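Long-range contacts in flavin-containing monooxygenase (Allium sativum, PDB 6WPU), which probably uses its bound flavin-adenine dinucleotide to oxygenate the sulfur of S-allyl-L-cysteine in garlic: residues R42-T47 with V357-I362; A225-I230 with M291-Y296; V241-R246 with M262-M267; C347-K352 with W404-C409. All blocks are in the same frame, centred on the assembly; numbering follows the deposited sequence.

Interaction 1 of 4, residues R42-T47 with V357-I362. With SO4 (sulfate ion), chain C.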
# COMPACT_ATOMS: atom_id res chain seq x y z
N ARG A 42 15.85 -15.29 -5.64
CA ARG A 42 16.17 -16.67 -5.99
C ARG A 42 16.54 -16.79 -7.46
O ARG A 42 17.50 -17.49 -7.81
CB ARG A 42 14.99 -17.59 -5.64
CG ARG A 42 15.30 -19.10 -5.84
CD ARG A 42 14.73 -19.62 -7.16
NE ARG A 42 13.29 -19.42 -7.25
CZ ARG A 42 12.61 -19.33 -8.39
NH1 ARG A 42 13.26 -19.41 -9.55
NH2 ARG A 42 11.29 -19.13 -8.38
N ARG A 43 15.80 -16.12 -8.34
CA ARG A 43 16.07 -16.21 -9.77
C ARG A 43 17.46 -15.72 -10.12
O ARG A 43 18.05 -16.18 -11.10
CB ARG A 43 15.05 -15.40 -10.56
CG ARG A 43 13.70 -16.03 -10.65
CD ARG A 43 12.73 -15.09 -11.32
NE ARG A 43 11.58 -15.84 -11.79
CZ ARG A 43 10.51 -15.30 -12.35
NH1 ARG A 43 10.41 -13.99 -12.50
NH2 ARG A 43 9.53 -16.10 -12.76
N GLU A 44 17.99 -14.78 -9.35
CA GLU A 44 19.30 -14.22 -9.60
C GLU A 44 20.43 -14.97 -8.89
O GLU A 44 21.58 -14.55 -8.98
CB GLU A 44 19.28 -12.73 -9.21
CG GLU A 44 20.42 -11.87 -9.69
CD GLU A 44 20.48 -11.71 -11.20
OE1 GLU A 44 19.52 -12.09 -11.92
OE2 GLU A 44 21.51 -11.18 -11.68
N GLY A 45 20.12 -16.08 -8.19
CA GLY A 45 21.14 -16.92 -7.58
C GLY A 45 21.39 -16.68 -6.10
O GLY A 45 22.24 -17.35 -5.51
N HIS A 46 20.67 -15.74 -5.47
CA HIS A 46 20.87 -15.44 -4.06
C HIS A 46 20.14 -16.45 -3.18
O HIS A 46 19.15 -17.05 -3.58
CB HIS A 46 20.38 -14.03 -3.74
CG HIS A 46 21.00 -12.97 -4.59
ND1 HIS A 46 22.36 -12.74 -4.60
CD2 HIS A 46 20.46 -12.11 -5.47
CE1 HIS A 46 22.63 -11.77 -5.45
NE2 HIS A 46 21.49 -11.36 -5.99
N THR A 47 20.64 -16.61 -1.96
CA THR A 47 19.91 -17.31 -0.91
C THR A 47 19.21 -16.29 -0.01
O THR A 47 19.62 -15.12 0.08
CB THR A 47 20.84 -18.20 -0.08
OG1 THR A 47 21.84 -17.39 0.55
CG2 THR A 47 21.54 -19.22 -0.97
N VAL A 357 21.53 -5.88 -8.84
CA VAL A 357 22.59 -5.11 -8.19
C VAL A 357 23.38 -6.00 -7.22
O VAL A 357 24.61 -6.07 -7.29
CB VAL A 357 21.99 -3.89 -7.47
CG1 VAL A 357 23.02 -3.24 -6.56
CG2 VAL A 357 21.45 -2.88 -8.47
N LEU A 358 22.68 -6.71 -6.33
CA LEU A 358 23.35 -7.55 -5.35
C LEU A 358 24.23 -8.61 -6.00
O LEU A 358 25.28 -8.97 -5.44
CB LEU A 358 22.32 -8.23 -4.43
CG LEU A 358 21.67 -7.25 -3.44
CD1 LEU A 358 20.59 -7.92 -2.64
CD2 LEU A 358 22.75 -6.66 -2.53
N SER A 359 23.83 -9.12 -7.16
CA SER A 359 24.60 -10.13 -7.87
C SER A 359 25.75 -9.55 -8.67
O SER A 359 26.53 -10.31 -9.26
CB SER A 359 23.71 -10.94 -8.81
OG SER A 359 23.46 -10.22 -10.01
N GLY A 360 25.88 -8.22 -8.72
CA GLY A 360 26.90 -7.61 -9.53
C GLY A 360 26.60 -7.55 -11.01
O GLY A 360 27.41 -7.00 -11.77
N ARG A 361 25.46 -8.09 -11.45
CA ARG A 361 25.14 -8.05 -12.88
C ARG A 361 24.96 -6.62 -13.38
O ARG A 361 25.30 -6.31 -14.52
CB ARG A 361 23.88 -8.88 -13.15
CG ARG A 361 23.34 -8.72 -14.55
CD ARG A 361 22.50 -9.90 -14.97
NE ARG A 361 21.24 -9.98 -14.25
CZ ARG A 361 20.17 -9.22 -14.50
NH1 ARG A 361 20.22 -8.28 -15.45
NH2 ARG A 361 19.05 -9.38 -13.80
N ILE A 362 24.43 -5.73 -12.54
CA ILE A 362 24.37 -4.32 -12.89
C ILE A 362 24.95 -3.53 -11.73
O ILE A 362 25.12 -4.03 -10.62
CB ILE A 362 22.94 -3.84 -13.23
CG1 ILE A 362 22.03 -3.91 -12.01
CG2 ILE A 362 22.33 -4.63 -14.39
CD1 ILE A 362 20.63 -3.48 -12.36
S SO4 C . 10.86 -19.60 -12.21
O1 SO4 C . 10.37 -20.15 -10.95
O2 SO4 C . 9.74 -19.08 -12.99
O3 SO4 C . 11.84 -18.55 -11.97
O4 SO4 C . 11.54 -20.66 -12.94
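E44 reaches across to both S359 and R361 through OE2. With CG anti to the backbone N (chi1 -166°) and a bend at chi2, the carboxylate is swung toward the 359-361 turn. S359 OG approaches E44 OE2 at 2.7 Å by the anti lone pair. R361 NE comes to the syn side of the same OE2 at 2.8 Å, about 20° out of the carboxylate plane, forming a salt bridge. The two flat groups are turned 59° apart, and the second link, R361 NH2 to E44 OE1 at 3.3 Å, is weak. S359 OG also accepts from the backbone N of R361, an ST turn at the root of the arginine. Both helices, 32-43 and 343-358, end here in Schellman motifs, at G45 and G360, where positive phi suits glycine; the first belongs to the Rossmann-type unit that probably cradles the FAD. An alanine at E44 takes away the shared acceptor, and would probably leave the guanidinium held chiefly through NH1 on C409 O and the serine hydroxyl with A356 O. The edge of the H46 ring meets the second helix end, CE1 lying 3.4 Å from S359 N, while NE2 and ND1 pair with A355 O and R23 N. At the exposed end of the first helix, R42 NH1 and R43 NE both donate to O3 of a sulfate, probably from the crystallisation liquor.

Interaction 2 of 4, residues A225-I230 with M291-Y296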
# COMPACT_ATOMS: atom_id res chain seq x y z
N ALA A 225 -10.74 7.88 -3.42
CA ALA A 225 -11.86 7.05 -3.83
C ALA A 225 -12.11 5.93 -2.81
O ALA A 225 -13.23 5.42 -2.72
CB ALA A 225 -11.61 6.46 -5.22
N SER A 226 -11.09 5.54 -2.06
CA SER A 226 -11.28 4.63 -0.95
C SER A 226 -12.31 5.17 0.05
O SER A 226 -13.18 4.42 0.54
CB SER A 226 -9.93 4.38 -0.28
OG SER A 226 -10.07 3.63 0.91
N ALA A 227 -12.24 6.46 0.37
CA ALA A 227 -13.21 7.02 1.30
C ALA A 227 -14.62 6.94 0.73
O ALA A 227 -15.58 6.69 1.45
CB ALA A 227 -12.83 8.46 1.65
N VAL A 228 -14.75 7.11 -0.59
CA VAL A 228 -16.06 6.98 -1.21
C VAL A 228 -16.56 5.54 -1.13
O VAL A 228 -17.75 5.30 -0.90
CB VAL A 228 -16.02 7.50 -2.66
CG1 VAL A 228 -17.40 7.44 -3.27
CG2 VAL A 228 -15.51 8.93 -2.68
N ASP A 229 -15.66 4.56 -1.33
CA ASP A 229 -16.03 3.15 -1.20
C ASP A 229 -16.60 2.84 0.18
O ASP A 229 -17.62 2.17 0.33
CB ASP A 229 -14.81 2.24 -1.46
CG ASP A 229 -14.52 2.02 -2.93
OD1 ASP A 229 -15.43 2.15 -3.77
OD2 ASP A 229 -13.35 1.71 -3.25
N ILE A 230 -15.89 3.28 1.22
CA ILE A 230 -16.36 3.00 2.57
C ILE A 230 -17.68 3.70 2.84
O ILE A 230 -18.62 3.11 3.39
CB ILE A 230 -15.28 3.41 3.59
CG1 ILE A 230 -14.10 2.42 3.49
CG2 ILE A 230 -15.87 3.44 5.00
CD1 ILE A 230 -13.04 2.61 4.55
N MET A 291 -15.28 9.02 11.22
CA MET A 291 -14.25 8.07 10.80
C MET A 291 -13.19 8.81 10.01
O MET A 291 -13.51 9.50 9.03
CB MET A 291 -14.86 6.94 9.97
CG MET A 291 -13.78 5.94 9.46
SD MET A 291 -14.39 4.70 8.30
CE MET A 291 -15.90 4.12 9.10
N HIS A 292 -11.93 8.71 10.44
CA HIS A 292 -10.81 9.24 9.66
C HIS A 292 -10.44 8.23 8.57
O HIS A 292 -9.97 7.14 8.89
CB HIS A 292 -9.58 9.51 10.52
CG HIS A 292 -9.81 10.41 11.69
ND1 HIS A 292 -9.07 11.55 11.91
CD2 HIS A 292 -10.66 10.30 12.74
CE1 HIS A 292 -9.48 12.13 13.03
NE2 HIS A 292 -10.44 11.39 13.56
N CYS A 293 -10.68 8.58 7.31
CA CYS A 293 -10.12 7.78 6.20
C CYS A 293 -8.94 8.54 5.59
O CYS A 293 -8.90 8.83 4.41
CB CYS A 293 -11.20 7.46 5.16
SG CYS A 293 -10.82 6.01 4.05
N THR A 294 -7.99 8.86 6.46
CA THR A 294 -6.89 9.76 6.15
C THR A 294 -5.57 9.03 5.89
O THR A 294 -4.53 9.68 5.82
CB THR A 294 -6.74 10.76 7.29
OG1 THR A 294 -6.99 10.08 8.53
CG2 THR A 294 -7.76 11.90 7.15
N GLY A 295 -5.59 7.72 5.76
CA GLY A 295 -4.41 6.99 5.33
C GLY A 295 -3.45 6.63 6.45
O GLY A 295 -3.81 6.55 7.64
N TYR A 296 -2.19 6.43 6.06
CA TYR A 296 -1.22 5.76 6.90
C TYR A 296 0.12 6.46 6.83
O TYR A 296 0.34 7.36 6.01
CB TYR A 296 -1.09 4.28 6.51
CG TYR A 296 -2.40 3.56 6.68
CD1 TYR A 296 -2.70 2.92 7.88
CD2 TYR A 296 -3.35 3.55 5.66
CE1 TYR A 296 -3.91 2.28 8.07
CE2 TYR A 296 -4.57 2.91 5.83
CZ TYR A 296 -4.85 2.28 7.04
OH TYR A 296 -6.07 1.66 7.22
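In the second Rossmann-like unit of the enzyme, helix 225-234 packs against the end of strand 289-292, with A227 and I230 meeting C293 and M291. In flavin-containing monooxygenases this second dinucleotide-binding fold serves NADPH, and the helix probably belongs to that site. C293 holds the middle: its CB is 4.0 Å from A227 CB. An alanine suits the helix here, since a bare methyl lets the strand end come close: A227 CA and C293 CA are 5.8 Å apart. C293 has a second conformer, which makes its sulfur contacts provisional; in the one described, SG lies anti to the backbone N (chi1 -159°) and runs out to 3.8 Å from A227 CA and 4.0 Å from S226 OG. The S226 side chain is also about 5 Å from the FAD. The sequence C-T-G-Y running on from the strand resembles the ATGY motif of related flavin monooxygenases; its G295 has backbone angles at which any CB would jam against the carbonyl O of T294. Farther along the helix, I230 divides its two branches between neighbours. CG2 rests 3.8 Å from M291 SD, and CD1 approaches C293 SG, again provisionally, at 4.1 Å. M291 is extended through chi2 and bent at chi3 (-46°), which brings SD and CE alongside I230 CG2. I220 of the adjoining strand 217-221 touches I230, M291 and C293 alike, and Y86 packs against I230.

Interaction 3 of 4, residues V241-R246 with M262-M267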
# COMPACT_ATOMS: atom_id res chain seq x y z
N VAL A 241 -24.79 9.45 5.61
CA VAL A 241 -23.34 9.45 5.45
C VAL A 241 -22.94 10.79 4.86
O VAL A 241 -23.51 11.23 3.86
CB VAL A 241 -22.87 8.28 4.57
CG1 VAL A 241 -21.34 8.25 4.49
CG2 VAL A 241 -23.40 6.95 5.12
N HIS A 242 -21.98 11.46 5.49
CA HIS A 242 -21.46 12.75 5.04
C HIS A 242 -19.96 12.61 4.83
O HIS A 242 -19.24 12.25 5.76
CB HIS A 242 -21.77 13.84 6.06
CG HIS A 242 -23.23 14.11 6.25
ND1 HIS A 242 -23.89 15.12 5.59
CD2 HIS A 242 -24.15 13.50 7.03
CE1 HIS A 242 -25.16 15.12 5.96
NE2 HIS A 242 -25.35 14.14 6.82
N ILE A 243 -19.50 12.86 3.60
CA ILE A 243 -18.07 12.81 3.29
C ILE A 243 -17.52 14.22 3.39
O ILE A 243 -18.07 15.15 2.79
CB ILE A 243 -17.82 12.22 1.89
CG1 ILE A 243 -18.59 10.91 1.70
CG2 ILE A 243 -16.33 11.97 1.68
CD1 ILE A 243 -18.35 10.24 0.36
N ALA A 244 -16.44 14.38 4.16
CA ALA A 244 -15.69 15.63 4.20
C ALA A 244 -14.47 15.41 3.33
O ALA A 244 -13.53 14.73 3.74
CB ALA A 244 -15.29 16.00 5.63
N ASN A 245 -14.48 15.97 2.12
CA ASN A 245 -13.47 15.67 1.10
C ASN A 245 -12.82 17.00 0.75
O ASN A 245 -13.38 17.80 -0.00
CB ASN A 245 -14.11 15.00 -0.12
CG ASN A 245 -13.14 14.82 -1.30
OD1 ASN A 245 -12.01 15.30 -1.28
ND2 ASN A 245 -13.60 14.13 -2.33
N ARG A 246 -11.62 17.22 1.30
CA ARG A 246 -11.03 18.55 1.21
C ARG A 246 -10.56 18.91 -0.19
O ARG A 246 -10.16 20.05 -0.40
CB ARG A 246 -9.88 18.70 2.20
CG ARG A 246 -8.66 17.89 1.88
CD ARG A 246 -7.49 18.47 2.63
NE ARG A 246 -6.36 17.55 2.69
CZ ARG A 246 -5.34 17.69 3.54
NH1 ARG A 246 -4.35 16.81 3.55
NH2 ARG A 246 -5.34 18.72 4.38
N MET A 262 -26.53 9.92 1.25
CA MET A 262 -25.10 10.23 1.26
C MET A 262 -24.88 11.62 0.69
O MET A 262 -25.39 11.94 -0.39
CB MET A 262 -24.28 9.21 0.46
CG MET A 262 -22.77 9.47 0.49
SD MET A 262 -21.76 8.18 -0.29
CE MET A 262 -22.89 6.81 -0.23
N TRP A 263 -24.13 12.45 1.42
CA TRP A 263 -23.84 13.81 0.98
C TRP A 263 -22.34 14.06 0.99
O TRP A 263 -21.60 13.50 1.81
CB TRP A 263 -24.53 14.83 1.87
CG TRP A 263 -26.02 14.85 1.67
CD1 TRP A 263 -26.74 15.68 0.84
CD2 TRP A 263 -26.98 14.00 2.31
NE1 TRP A 263 -28.08 15.39 0.93
CE2 TRP A 263 -28.26 14.37 1.83
CE3 TRP A 263 -26.88 12.97 3.25
CZ2 TRP A 263 -29.42 13.74 2.24
CZ3 TRP A 263 -28.05 12.34 3.67
CH2 TRP A 263 -29.30 12.73 3.17
N LEU A 264 -21.91 14.92 0.06
CA LEU A 264 -20.51 15.31 -0.10
C LEU A 264 -20.30 16.73 0.40
O LEU A 264 -21.08 17.63 0.06
CB LEU A 264 -20.09 15.21 -1.57
CG LEU A 264 -20.36 13.85 -2.22
CD1 LEU A 264 -20.47 14.00 -3.73
CD2 LEU A 264 -19.26 12.92 -1.87
N HIS A 265 -19.26 16.92 1.19
CA HIS A 265 -18.89 18.23 1.70
C HIS A 265 -17.40 18.44 1.47
O HIS A 265 -16.66 17.52 1.12
CB HIS A 265 -19.20 18.37 3.19
CG HIS A 265 -20.62 18.04 3.54
ND1 HIS A 265 -21.64 18.95 3.40
CD2 HIS A 265 -21.18 16.91 4.03
CE1 HIS A 265 -22.78 18.39 3.78
NE2 HIS A 265 -22.52 17.15 4.16
N SER A 266 -16.97 19.67 1.72
CA SER A 266 -15.57 20.00 1.56
C SER A 266 -14.78 19.68 2.83
O SER A 266 -13.78 18.95 2.79
CB SER A 266 -15.42 21.47 1.18
OG SER A 266 -14.12 21.71 0.69
N MET A 267 -15.22 20.19 3.97
CA MET A 267 -14.43 20.02 5.18
C MET A 267 -15.28 20.33 6.40
O MET A 267 -16.25 21.09 6.32
CB MET A 267 -13.19 20.92 5.18
CG MET A 267 -13.56 22.39 5.14
SD MET A 267 -12.14 23.49 4.98
CE MET A 267 -11.45 23.42 6.63
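H242 meets the neighbouring strand along most of its length, CG lying anti to the carbonyl carbon (chi1 -64°), which sets the ring alongside W263 and turns its edge to H265. Its CB lies 3.7 Å from H265 CD2, and its CG 3.8 Å from H265 NE2. H242 ND1 and H265 NE2 share a nearly straight hydrogen bond of 2.8 Å, in which either nitrogen could be the donor. CE1 instead approaches W263, 3.9 Å from CE3, which sits over one face of the H242 ring; the planes are near parallel (18°) but so far displaced that they barely overlap. NE2, at the tip, bonds to E240 OE2. Since H265 ND1 bonds to D281 OD2, a relay of hydrogen bonds runs from E240 to D281, which may bias the protonation of both imidazoles. Histidine fits because each ring can use both nitrogens. A leucine at H242 would probably leave H265 NE2 and E240 OE2 without this polar mate. The other face of the strands is apolar: I243 CD1 touches L264 CD2 at 3.6 Å and meets M262 SD. Between the strands W263 N bonds to V241 O, I243 N to W263 O and H265 N to I243 O. This ladder is typical of a parallel sheet, and strand 240-244 also closes a beta-alpha-beta crossover, following strand 217-221 and helix 225-234, in the second Rossmann-like unit.

Interaction 4 of 4, residues C347-K352 with W404-C409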
# COMPACT_ATOMS: atom_id res chain seq x y z
N CYS A 347 6.66 -3.60 -7.46
CA CYS A 347 7.51 -4.34 -6.52
C CYS A 347 8.32 -5.41 -7.25
O CYS A 347 9.48 -5.67 -6.90
CB CYS A 347 6.66 -4.98 -5.42
SG CYS A 347 5.84 -3.78 -4.28
N GLU A 348 7.72 -6.03 -8.26
CA GLU A 348 8.43 -7.01 -9.08
C GLU A 348 9.67 -6.40 -9.71
O GLU A 348 10.77 -6.96 -9.63
CB GLU A 348 7.47 -7.54 -10.15
CG GLU A 348 8.01 -8.65 -11.09
CD GLU A 348 6.91 -9.13 -12.07
OE1 GLU A 348 5.87 -8.43 -12.19
OE2 GLU A 348 7.08 -10.20 -12.70
N LEU A 349 9.51 -5.21 -10.30
CA LEU A 349 10.63 -4.59 -11.00
C LEU A 349 11.65 -4.03 -10.01
O LEU A 349 12.86 -4.10 -10.26
CB LEU A 349 10.11 -3.51 -11.93
CG LEU A 349 9.34 -4.06 -13.12
CD1 LEU A 349 8.57 -2.94 -13.83
CD2 LEU A 349 10.28 -4.78 -14.11
N GLN A 350 11.19 -3.49 -8.88
CA GLN A 350 12.12 -3.06 -7.85
C GLN A 350 13.01 -4.20 -7.38
O GLN A 350 14.22 -4.04 -7.21
CB GLN A 350 11.37 -2.47 -6.66
CG GLN A 350 10.78 -1.10 -6.89
CD GLN A 350 10.19 -0.54 -5.62
OE1 GLN A 350 9.64 -1.29 -4.82
NE2 GLN A 350 10.31 0.77 -5.43
N SER A 351 12.41 -5.36 -7.12
CA SER A 351 13.20 -6.43 -6.54
C SER A 351 14.05 -7.10 -7.60
O SER A 351 15.13 -7.61 -7.30
CB SER A 351 12.28 -7.42 -5.82
OG SER A 351 11.30 -7.92 -6.70
N LYS A 352 13.59 -7.07 -8.86
CA LYS A 352 14.42 -7.49 -9.98
C LYS A 352 15.67 -6.63 -10.08
O LYS A 352 16.78 -7.13 -10.30
CB LYS A 352 13.60 -7.44 -11.27
CG LYS A 352 14.10 -8.30 -12.41
CD LYS A 352 13.19 -8.15 -13.64
CE LYS A 352 11.80 -8.74 -13.42
NZ LYS A 352 11.82 -10.24 -13.38
N TRP A 404 11.97 2.71 -16.17
CA TRP A 404 13.35 2.95 -15.79
C TRP A 404 13.95 1.73 -15.09
O TRP A 404 15.08 1.32 -15.38
CB TRP A 404 13.46 4.19 -14.89
CG TRP A 404 14.88 4.54 -14.58
CD1 TRP A 404 15.69 5.37 -15.29
CD2 TRP A 404 15.68 4.04 -13.49
NE1 TRP A 404 16.94 5.43 -14.72
CE2 TRP A 404 16.96 4.62 -13.62
CE3 TRP A 404 15.44 3.16 -12.43
CZ2 TRP A 404 18.00 4.35 -12.72
CZ3 TRP A 404 16.47 2.89 -11.54
CH2 TRP A 404 17.73 3.49 -11.69
N LEU A 405 13.19 1.12 -14.18
CA LEU A 405 13.66 -0.10 -13.53
C LEU A 405 13.83 -1.22 -14.55
O LEU A 405 14.85 -1.92 -14.56
CB LEU A 405 12.69 -0.51 -12.43
CG LEU A 405 12.62 0.37 -11.17
CD1 LEU A 405 11.43 -0.01 -10.29
CD2 LEU A 405 13.90 0.27 -10.40
N ALA A 406 12.85 -1.39 -15.45
CA ALA A 406 12.95 -2.43 -16.47
C ALA A 406 14.19 -2.24 -17.34
O ALA A 406 14.90 -3.20 -17.66
CB ALA A 406 11.69 -2.45 -17.33
N ASN A 407 14.48 -0.99 -17.71
CA ASN A 407 15.67 -0.76 -18.53
C ASN A 407 16.95 -1.04 -17.75
O ASN A 407 17.94 -1.50 -18.32
CB ASN A 407 15.66 0.65 -19.08
CG ASN A 407 16.74 0.86 -20.13
OD1 ASN A 407 16.56 0.50 -21.29
ND2 ASN A 407 17.88 1.40 -19.71
N GLU A 408 16.95 -0.78 -16.44
CA GLU A 408 18.13 -1.12 -15.65
C GLU A 408 18.38 -2.62 -15.64
O GLU A 408 19.52 -3.07 -15.75
CB GLU A 408 17.97 -0.59 -14.22
CG GLU A 408 18.13 0.91 -14.12
CD GLU A 408 19.48 1.36 -14.65
OE1 GLU A 408 20.52 1.03 -14.03
OE2 GLU A 408 19.51 2.03 -15.71
N CYS A 409 17.31 -3.41 -15.55
CA CYS A 409 17.39 -4.87 -15.46
C CYS A 409 17.49 -5.56 -16.80
O CYS A 409 17.71 -6.78 -16.82
CB CYS A 409 16.15 -5.43 -14.77
SG CYS A 409 15.93 -4.84 -13.18
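L349 and L405 face each other where helices 347-352 and 404-409 meet, CB to CB at 4.0 Å. The segment axes are 9.0 Å apart at closest approach and inclined at 35°. From that central pair the side chains diverge. L405 sends CD1 past L349 to the next residue of the partner helix, where it lies 3.6 Å from Q350 CG; the two chains cross at a slant, and the methyl meets the aliphatic root of the glutamine rather than its amide. That amide extends away to G336 N and Y401 OH. L349 in its turn directs CD2 at the methyl of A406, 4.2 Å from its CB, a small residue that accepts a leucine branch without pushing the helices apart. One turn beyond L405, C409 points its SG at the backbone of the opposite helix and rests 3.6 Å from K352 C, with the CB and CG of K352 beside it at 4.0 Å each. K352 starts toward C409, CG anti to the backbone N (chi1 -158°), then folds at chi3 and chi4 so that NZ leaves the interface for a salt bridge with E40 of helix 32-43. The contact thus works by shape and dispersion: methyls, methylenes and a compact thiol do the touching, while the amide of Q350 and the amine of K352 are satisfied by outside partners.

The four contacts form two pairs on opposite sides of the chain's centre. Interactions 1 and 4, centres 13 Å apart, share helix 343-358 and touch directly: R361 NH1 of the first lies 3.2 Å from C409 O of the second, a probable hydrogen bond. Interactions 2 and 3, centres 11 Å apart, belong to one sheet and its helix, with V228 CA 4.3 Å from I243 CD1. The FAD is approached from both pairs, to about 5 Å by the S226 side chain in interaction 2 and about 8 Å by that of Q350 in interaction 4. Interactions 1 and 3 are outermost, their centres 49 Å apart.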